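Local coordinates for OsmC family protein (Rhodothermus marinus, PDB 5CML) that hydrolyses carboxyl esters, the deposited piece being the alpha/beta-hydrolase esterase domain of a longer protein that also carries an OsmC domain, at residues E14-R19 and F85-A90; H139-L144 and E175-N180; V159-R164 and D200-I205. One frame throughout, in Å; residues are numbered along the deposited sequence.

From the N terminus, contact 1 comes first: strand 15-22, near the antiparallel edge of the main sheet, meets the start of helix 85-98, closing a loop that runs through two inner strands. Contacts 2 and 3 open only afterwards, and they cross, since their segments follow in the order 139-144, 159-164, 175-180, 200-205. Both lie in or beside the excursion between strands 127-131 and 192-196. Contact 2 joins helix 137-141 to helix 170-179, and contact 3 joins the turn after strand 156-159 to the loop following strand 192-196. E175 pairs with R89 to connect contacts 1 and 2, while L143 of contact 2 packs on L161 and I202 of contact 3.

Contact 1 of 3, residues E14-R19 and F85-A90; sequences ERLAAR and FEDLRA
The contact of L16 with D87 and A90 is a small, buried strand-to-helix packing in the alpha/beta-hydrolase fold, where the second strand of the main sheet, 15-22, lies against the first turns of helix 85-98. Almost everything rests on L16. Its side chain reaches out from the strand and meets D87 at about a right angle. With chi1 at -59°, CG lies beside the backbone N and opposite the carbonyl carbon, which carries both terminal methyls to the helix. CD1 of L16 approaches OD1 of D87 at 3.6 Å, while CD2 of L16 sits above CG of the D87 carboxylate at 4.0 Å. One turn of helix later, CB of A90 comes within 4.3 Å of L16 CD1; a residue as small as alanine suits a place where a leucine branch fills the space beside the helix.

An aspartate under a leucine would be an odd pairing if its oxygens had nothing else to hold. Here OD1 of D87 accepts a hydrogen bond from ND2 of N10, in the turn that joins strands 2-9 and 15-22, and L16 also touches N10. The backbone N of D87 is held by OD1 of N84. OE1 of E14 stands 5.0 Å from OD1 of D87, close enough that the two like charges probably disfavour each other slightly. The chemistry is therefore divided: the leucine methyls lie over the carboxylate without bonding to it, and the amide of N10 supplies a polar partner that probably offsets the cost of burying OD1.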
# COMPACT_ATOMS: atom_id res chain seq x y z
N GLU A 14 -9.57 -8.44 -17.04
CA GLU A 14 -10.33 -7.32 -16.51
C GLU A 14 -9.46 -6.09 -16.55
O GLU A 14 -8.27 -6.14 -16.24
CB GLU A 14 -10.80 -7.60 -15.09
CG GLU A 14 -11.86 -8.70 -15.03
CD GLU A 14 -12.01 -9.32 -13.65
OE1 GLU A 14 -11.32 -8.86 -12.71
OE2 GLU A 14 -12.81 -10.27 -13.52
N ARG A 15 -10.07 -4.97 -16.93
CA ARG A 15 -9.34 -3.73 -17.10
C ARG A 15 -9.24 -2.97 -15.79
O ARG A 15 -10.25 -2.72 -15.14
CB ARG A 15 -10.01 -2.88 -18.17
CG ARG A 15 -9.07 -1.97 -18.89
CD ARG A 15 -7.97 -2.76 -19.59
NE ARG A 15 -8.08 -2.77 -21.04
CZ ARG A 15 -7.04 -2.86 -21.87
NH1 ARG A 15 -5.79 -2.90 -21.39
NH2 ARG A 15 -7.23 -2.89 -23.18
N LEU A 16 -8.02 -2.61 -15.42
CA LEU A 16 -7.76 -1.87 -14.19
C LEU A 16 -7.19 -0.51 -14.54
O LEU A 16 -6.49 -0.37 -15.55
CB LEU A 16 -6.80 -2.66 -13.29
CG LEU A 16 -7.28 -4.05 -12.87
CD1 LEU A 16 -6.14 -4.93 -12.43
CD2 LEU A 16 -8.29 -3.91 -11.75
N ALA A 17 -7.48 0.51 -13.74
CA ALA A 17 -6.93 1.84 -13.97
C ALA A 17 -6.06 2.24 -12.79
O ALA A 17 -6.27 1.81 -11.66
CB ALA A 17 -8.02 2.87 -14.17
N ALA A 18 -5.08 3.09 -13.08
CA ALA A 18 -4.20 3.60 -12.05
C ALA A 18 -3.66 4.94 -12.51
O ALA A 18 -3.94 5.38 -13.62
CB ALA A 18 -3.07 2.63 -11.76
N ARG A 19 -2.93 5.60 -11.63
CA ARG A 19 -2.30 6.88 -11.95
C ARG A 19 -0.80 6.71 -11.77
O ARG A 19 -0.35 6.14 -10.78
CB ARG A 19 -2.83 8.00 -11.05
CG ARG A 19 -4.32 8.26 -11.21
CD ARG A 19 -4.61 9.06 -12.46
NE ARG A 19 -4.71 10.48 -12.15
CZ ARG A 19 -4.69 11.47 -13.05
NH1 ARG A 19 -4.57 11.20 -14.34
NH2 ARG A 19 -4.78 12.73 -12.64
N PHE A 85 -5.33 -9.95 -4.40
CA PHE A 85 -3.89 -10.02 -4.58
C PHE A 85 -3.46 -10.02 -6.04
O PHE A 85 -2.44 -9.41 -6.40
CB PHE A 85 -3.34 -11.26 -3.89
CG PHE A 85 -3.22 -11.10 -2.42
CD1 PHE A 85 -2.32 -10.19 -1.89
CD2 PHE A 85 -4.01 -11.81 -1.56
CE1 PHE A 85 -2.21 -10.02 -0.53
CE2 PHE A 85 -3.89 -11.66 -0.18
CZ PHE A 85 -2.99 -10.75 0.33
N GLU A 86 -4.24 -10.70 -6.90
CA GLU A 86 -3.92 -10.74 -8.32
C GLU A 86 -3.92 -9.35 -8.96
O GLU A 86 -3.12 -9.08 -9.83
CB GLU A 86 -4.91 -11.64 -9.07
CG GLU A 86 -4.94 -11.43 -10.61
CD GLU A 86 -3.55 -11.35 -11.31
OE1 GLU A 86 -2.51 -11.79 -10.76
OE2 GLU A 86 -3.52 -10.80 -12.42
N ASP A 87 -4.81 -8.46 -8.53
CA ASP A 87 -4.79 -7.10 -9.08
C ASP A 87 -3.49 -6.39 -8.73
O ASP A 87 -2.96 -5.65 -9.54
CB ASP A 87 -5.99 -6.30 -8.59
CG ASP A 87 -7.29 -6.82 -9.13
OD1 ASP A 87 -7.26 -7.55 -10.15
OD2 ASP A 87 -8.34 -6.53 -8.54
N LEU A 88 -2.98 -6.59 -7.52
CA LEU A 88 -1.69 -6.00 -7.14
C LEU A 88 -0.57 -6.61 -7.97
O LEU A 88 0.31 -5.90 -8.47
CB LEU A 88 -1.42 -6.20 -5.66
CG LEU A 88 -1.13 -4.95 -4.85
CD1 LEU A 88 -2.24 -3.89 -5.03
CD2 LEU A 88 -0.97 -5.36 -3.40
N ARG A 89 -0.60 -7.93 -8.15
CA ARG A 89 0.41 -8.58 -8.99
C ARG A 89 0.33 -8.04 -10.41
O ARG A 89 1.37 -7.83 -11.03
CB ARG A 89 0.24 -10.10 -8.97
CG ARG A 89 0.44 -10.72 -7.60
CD ARG A 89 0.07 -12.17 -7.64
NE ARG A 89 0.18 -12.74 -6.31
CZ ARG A 89 -0.79 -13.42 -5.70
NH1 ARG A 89 -1.95 -13.66 -6.30
NH2 ARG A 89 -0.58 -13.86 -4.47
N ALA A 90 -0.88 -7.79 -10.91
CA ALA A 90 -1.07 -7.28 -12.26
C ALA A 90 -0.45 -5.89 -12.42
O ALA A 90 0.10 -5.54 -13.49
CB ALA A 90 -2.56 -7.24 -12.60

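Contact 2 of 3, residues H139-L144 and E175-N180; sequences HVRHLL and ELERVN
V140 and L176 bring together helices 137-141 and 170-179, both within the excursion between the sixth and seventh strands of the main sheet, the place where many alpha/beta hydrolases carry their cap. L176 can be followed outward from its helix. CB leaves the backbone toward the other helix. At CG, which chi1 of -174° sets opposite the backbone N, the chain forks. CD1 of L176 turns back to the phenylalanine F85 and meets its ring at CZ. CD2 of L176 takes the other direction and ends 4.1 Å from CG2 of V140. Leucine suits this place because its two methyls serve two neighbours at once, and A117 of helix 110-118 touches the same side chain. V140 is equally apt: its compact, branched CB fits between L176, L110 and P134 without needing a long reach.

One residue further along each helix, at a more exposed level, the contact becomes ionic. E177 stretches out beyond CG, and R141 bends at chi3, -66°, to send its guanidinium across the gap. The two side chains meet at about a right angle. R141 and E177 form a long salt bridge with no hydrogen bond between them, so electrostatic attraction is likely to guide the pair more than a firm bond holds it.

The segments end differently: a type I beta turn runs from R141 to L144, whereas N180, with positive phi, leaves one helix and N-caps the next through OD1 to N of D183. Between R141 and E177, OE1 comes to NH1 at 3.7 Å, at the guanidinium edge and in its plane, with the carboxylate plane turned 84° away.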
# COMPACT_ATOMS: atom_id res chain seq x y z
N HIS A 139 -7.54 -8.14 13.27
CA HIS A 139 -7.63 -6.70 13.14
C HIS A 139 -8.20 -6.30 11.77
O HIS A 139 -8.82 -5.25 11.64
CB HIS A 139 -6.26 -6.07 13.41
CG HIS A 139 -5.91 -6.04 14.87
ND1 HIS A 139 -5.19 -7.04 15.48
CD2 HIS A 139 -6.22 -5.15 15.84
CE1 HIS A 139 -5.06 -6.76 16.77
NE2 HIS A 139 -5.68 -5.62 17.02
N VAL A 140 -8.04 -7.15 10.77
CA VAL A 140 -8.76 -6.94 9.51
C VAL A 140 -10.26 -7.19 9.69
O VAL A 140 -11.08 -6.42 9.18
CB VAL A 140 -8.19 -7.84 8.38
CG1 VAL A 140 -9.00 -7.67 7.10
CG2 VAL A 140 -6.73 -7.47 8.13
N ARG A 141 -10.64 -8.26 10.40
CA ARG A 141 -12.06 -8.54 10.63
C ARG A 141 -12.80 -7.39 11.29
O ARG A 141 -13.99 -7.19 11.03
CB ARG A 141 -12.23 -9.81 11.47
CG ARG A 141 -12.02 -11.06 10.67
CD ARG A 141 -12.52 -12.29 11.40
NE ARG A 141 -11.75 -12.59 12.61
CZ ARG A 141 -10.64 -13.31 12.63
NH1 ARG A 141 -10.12 -13.79 11.48
NH2 ARG A 141 -10.03 -13.54 13.78
N HIS A 142 -12.10 -6.64 12.13
CA HIS A 142 -12.68 -5.46 12.76
C HIS A 142 -13.23 -4.48 11.72
O HIS A 142 -14.18 -3.74 11.99
CB HIS A 142 -11.63 -4.78 13.63
CG HIS A 142 -12.15 -3.62 14.41
ND1 HIS A 142 -11.82 -2.31 14.11
CD2 HIS A 142 -12.99 -3.56 15.47
CE1 HIS A 142 -12.44 -1.50 14.95
NE2 HIS A 142 -13.15 -2.24 15.79
N LEU A 143 -12.63 -4.48 10.53
CA LEU A 143 -12.93 -3.52 9.47
C LEU A 143 -13.97 -3.99 8.44
O LEU A 143 -14.46 -3.18 7.65
CB LEU A 143 -11.66 -3.18 8.70
CG LEU A 143 -10.43 -2.79 9.52
CD1 LEU A 143 -9.21 -2.66 8.60
CD2 LEU A 143 -10.65 -1.50 10.30
N LEU A 144 -14.29 -5.28 8.45
CA LEU A 144 -14.96 -5.94 7.33
C LEU A 144 -16.20 -6.69 7.74
O LEU A 144 -16.26 -7.20 8.85
CB LEU A 144 -14.03 -6.95 6.65
CG LEU A 144 -13.11 -6.47 5.53
CD1 LEU A 144 -12.25 -5.30 5.96
CD2 LEU A 144 -12.23 -7.63 5.10
N GLU A 175 -7.04 -15.52 1.65
CA GLU A 175 -5.68 -15.72 1.21
C GLU A 175 -4.67 -15.15 2.19
O GLU A 175 -3.62 -15.74 2.40
CB GLU A 175 -5.50 -15.10 -0.19
CG GLU A 175 -4.16 -15.37 -0.84
CD GLU A 175 -4.14 -14.98 -2.32
OE1 GLU A 175 -5.18 -14.51 -2.84
OE2 GLU A 175 -3.07 -15.15 -2.97
N LEU A 176 -4.97 -14.00 2.77
CA LEU A 176 -4.11 -13.37 3.75
C LEU A 176 -3.95 -14.26 4.98
O LEU A 176 -2.85 -14.47 5.49
CB LEU A 176 -4.69 -12.01 4.14
CG LEU A 176 -3.85 -11.15 5.07
CD1 LEU A 176 -2.60 -10.72 4.33
CD2 LEU A 176 -4.66 -9.93 5.54
N GLU A 177 -5.07 -14.81 5.42
CA GLU A 177 -5.08 -15.70 6.57
C GLU A 177 -4.29 -16.98 6.25
O GLU A 177 -3.52 -17.47 7.08
CB GLU A 177 -6.53 -15.96 6.94
CG GLU A 177 -6.75 -16.91 8.06
CD GLU A 177 -8.21 -16.91 8.52
OE1 GLU A 177 -8.82 -15.82 8.62
OE2 GLU A 177 -8.75 -18.02 8.75
N ARG A 178 -4.42 -17.49 5.02
CA ARG A 178 -3.70 -18.71 4.65
C ARG A 178 -2.18 -18.47 4.54
O ARG A 178 -1.42 -19.30 5.01
CB ARG A 178 -4.25 -19.29 3.33
CG ARG A 178 -3.56 -20.58 2.84
CD ARG A 178 -3.54 -21.70 3.92
NE ARG A 178 -4.86 -22.03 4.42
CZ ARG A 178 -5.64 -23.03 3.97
NH1 ARG A 178 -5.24 -23.82 2.99
NH2 ARG A 178 -6.83 -23.23 4.55
N VAL A 179 -1.73 -17.36 3.94
CA VAL A 179 -0.28 -17.17 3.78
C VAL A 179 0.39 -16.80 5.10
O VAL A 179 1.57 -17.11 5.30
CB VAL A 179 0.10 -16.08 2.72
CG1 VAL A 179 -0.46 -16.44 1.37
CG2 VAL A 179 -0.35 -14.69 3.13
N ASN A 180 -0.40 -16.17 5.97
CA ASN A 180 0.01 -15.65 7.29
C ASN A 180 0.96 -14.45 7.16
O ASN A 180 2.13 -14.55 6.76
CB ASN A 180 0.63 -16.73 8.17
CG ASN A 180 0.88 -16.22 9.59
OD1 ASN A 180 2.01 -15.91 9.97
ND2 ASN A 180 -0.19 -16.12 10.38

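Contact 3 of 3, residues V159-R164 and D200-I205; sequences VDLGGR and DQIVGI
I202 lays its side chain over the peptide that joins L161 to G162, so that a hydrophobic branch meets backbone as much as side chain. CG1 of I202 stands 3.5 Å from O of L161, and CD1 of I202 continues past that oxygen to reach CA of G162 at 4.0 Å. The other branch points to the leucine itself, CG2 of I202 lying 4.1 Å from CD2 of L161, with the two side chains crossing at about a right angle. Because chi1 is -56°, CG1 falls beside the backbone N and CG2 beside the carbonyl carbon, giving each branch a separate target. Glycine fits position 162 for two reasons: at its backbone angles (phi 90°) a CB would be jammed against O of L161, and such a carbon would come only 3.0 Å from CD1 of I202.

Both loops are shaped by aspartates. OD1 of D160 accepts from N of G162 at 2.9 Å in an Asx turn, the N-H arriving from above the carboxylate plane, while OD2 of D160 pairs with R145. In the other loop OD1 of D200 takes two N-H groups: N of I202, at 2.8 Å, makes an Asx turn and comes nearly along the C-O axis, whereas N of V203, at 2.9 Å, comes from above the carboxylate plane. This loop follows the seventh strand, where alpha/beta hydrolases place the acid of the catalytic triad; D200, whose OD2 bonds ND1 of H229, is probably that acid, with S109 on the nucleophile elbow. L161 touches S109, which places the contact beside the probable active site. Replacing I202 by an alanine would probably open a gap over G162 and leave L161 CD2 without its methyl partner in this loop.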
# COMPACT_ATOMS: atom_id res chain seq x y z
N VAL A 159 -15.96 -3.01 3.55
CA VAL A 159 -14.90 -2.50 4.40
C VAL A 159 -15.26 -1.10 4.90
O VAL A 159 -15.75 -0.27 4.13
CB VAL A 159 -13.55 -2.41 3.65
CG1 VAL A 159 -12.42 -1.97 4.59
CG2 VAL A 159 -13.20 -3.73 2.99
N ASP A 160 -14.98 -0.85 6.17
CA ASP A 160 -15.21 0.46 6.79
C ASP A 160 -13.90 0.93 7.44
O ASP A 160 -13.42 0.31 8.39
CB ASP A 160 -16.34 0.34 7.81
CG ASP A 160 -16.63 1.65 8.55
OD1 ASP A 160 -16.11 2.73 8.18
OD2 ASP A 160 -17.41 1.57 9.52
N LEU A 161 -13.30 1.97 6.86
CA LEU A 161 -12.09 2.59 7.41
C LEU A 161 -12.39 3.98 7.98
O LEU A 161 -11.49 4.81 8.16
CB LEU A 161 -11.01 2.71 6.35
CG LEU A 161 -10.62 1.43 5.62
CD1 LEU A 161 -9.55 1.82 4.63
CD2 LEU A 161 -10.12 0.38 6.60
N GLY A 162 -13.67 4.24 8.24
CA GLY A 162 -14.08 5.48 8.87
C GLY A 162 -14.40 6.59 7.88
O GLY A 162 -14.70 7.71 8.29
N GLY A 163 -14.33 6.27 6.59
CA GLY A 163 -14.73 7.20 5.55
C GLY A 163 -15.77 6.55 4.65
O GLY A 163 -16.72 5.93 5.13
N ARG A 164 -15.58 6.68 3.34
CA ARG A 164 -16.48 6.06 2.37
C ARG A 164 -16.24 4.54 2.43
O ARG A 164 -15.10 4.09 2.28
CB ARG A 164 -16.22 6.59 0.97
CG ARG A 164 -16.55 8.06 0.76
CD ARG A 164 -15.73 8.66 -0.39
NE ARG A 164 -15.86 7.90 -1.63
CZ ARG A 164 -15.16 8.12 -2.74
NH1 ARG A 164 -14.25 9.09 -2.78
NH2 ARG A 164 -15.36 7.38 -3.81
N ASP A 200 -4.35 6.38 15.92
CA ASP A 200 -5.16 5.72 14.90
C ASP A 200 -6.35 5.02 15.55
O ASP A 200 -6.17 4.17 16.43
CB ASP A 200 -4.28 4.74 14.10
CG ASP A 200 -4.93 4.24 12.79
OD1 ASP A 200 -6.17 4.02 12.73
OD2 ASP A 200 -4.18 4.05 11.81
N GLN A 201 -7.55 5.38 15.11
CA GLN A 201 -8.79 4.84 15.68
C GLN A 201 -9.34 3.64 14.92
O GLN A 201 -10.31 3.00 15.36
CB GLN A 201 -9.87 5.93 15.70
CG GLN A 201 -9.57 7.06 16.66
CD GLN A 201 -10.53 8.22 16.48
OE1 GLN A 201 -10.14 9.30 16.03
NE2 GLN A 201 -11.79 8.00 16.81
N ILE A 202 -8.73 3.34 13.77
CA ILE A 202 -9.25 2.34 12.84
C ILE A 202 -8.41 1.08 12.93
O ILE A 202 -8.93 -0.02 13.04
CB ILE A 202 -9.22 2.89 11.39
CG1 ILE A 202 -10.01 4.20 11.31
CG2 ILE A 202 -9.77 1.87 10.40
CD1 ILE A 202 -11.49 4.10 11.64
N VAL A 203 -7.10 1.26 12.82
CA VAL A 203 -6.13 0.19 13.00
C VAL A 203 -5.21 0.62 14.13
O VAL A 203 -4.42 1.56 13.98
CB VAL A 203 -5.31 -0.08 11.72
CG1 VAL A 203 -4.27 -1.14 11.98
CG2 VAL A 203 -6.24 -0.48 10.55
N GLY A 204 -5.34 -0.03 15.28
CA GLY A 204 -4.58 0.39 16.44
C GLY A 204 -3.07 0.28 16.29
O GLY A 204 -2.55 -0.59 15.58
N ILE A 205 -2.36 1.13 17.02
CA ILE A 205 -0.92 1.18 16.99
C ILE A 205 -0.27 -0.16 17.38
O ILE A 205 0.85 -0.45 16.94
CB ILE A 205 -0.41 2.34 17.91
CG1 ILE A 205 1.09 2.45 17.89
CG2 ILE A 205 -0.90 2.15 19.33
CD1 ILE A 205 1.60 3.12 16.70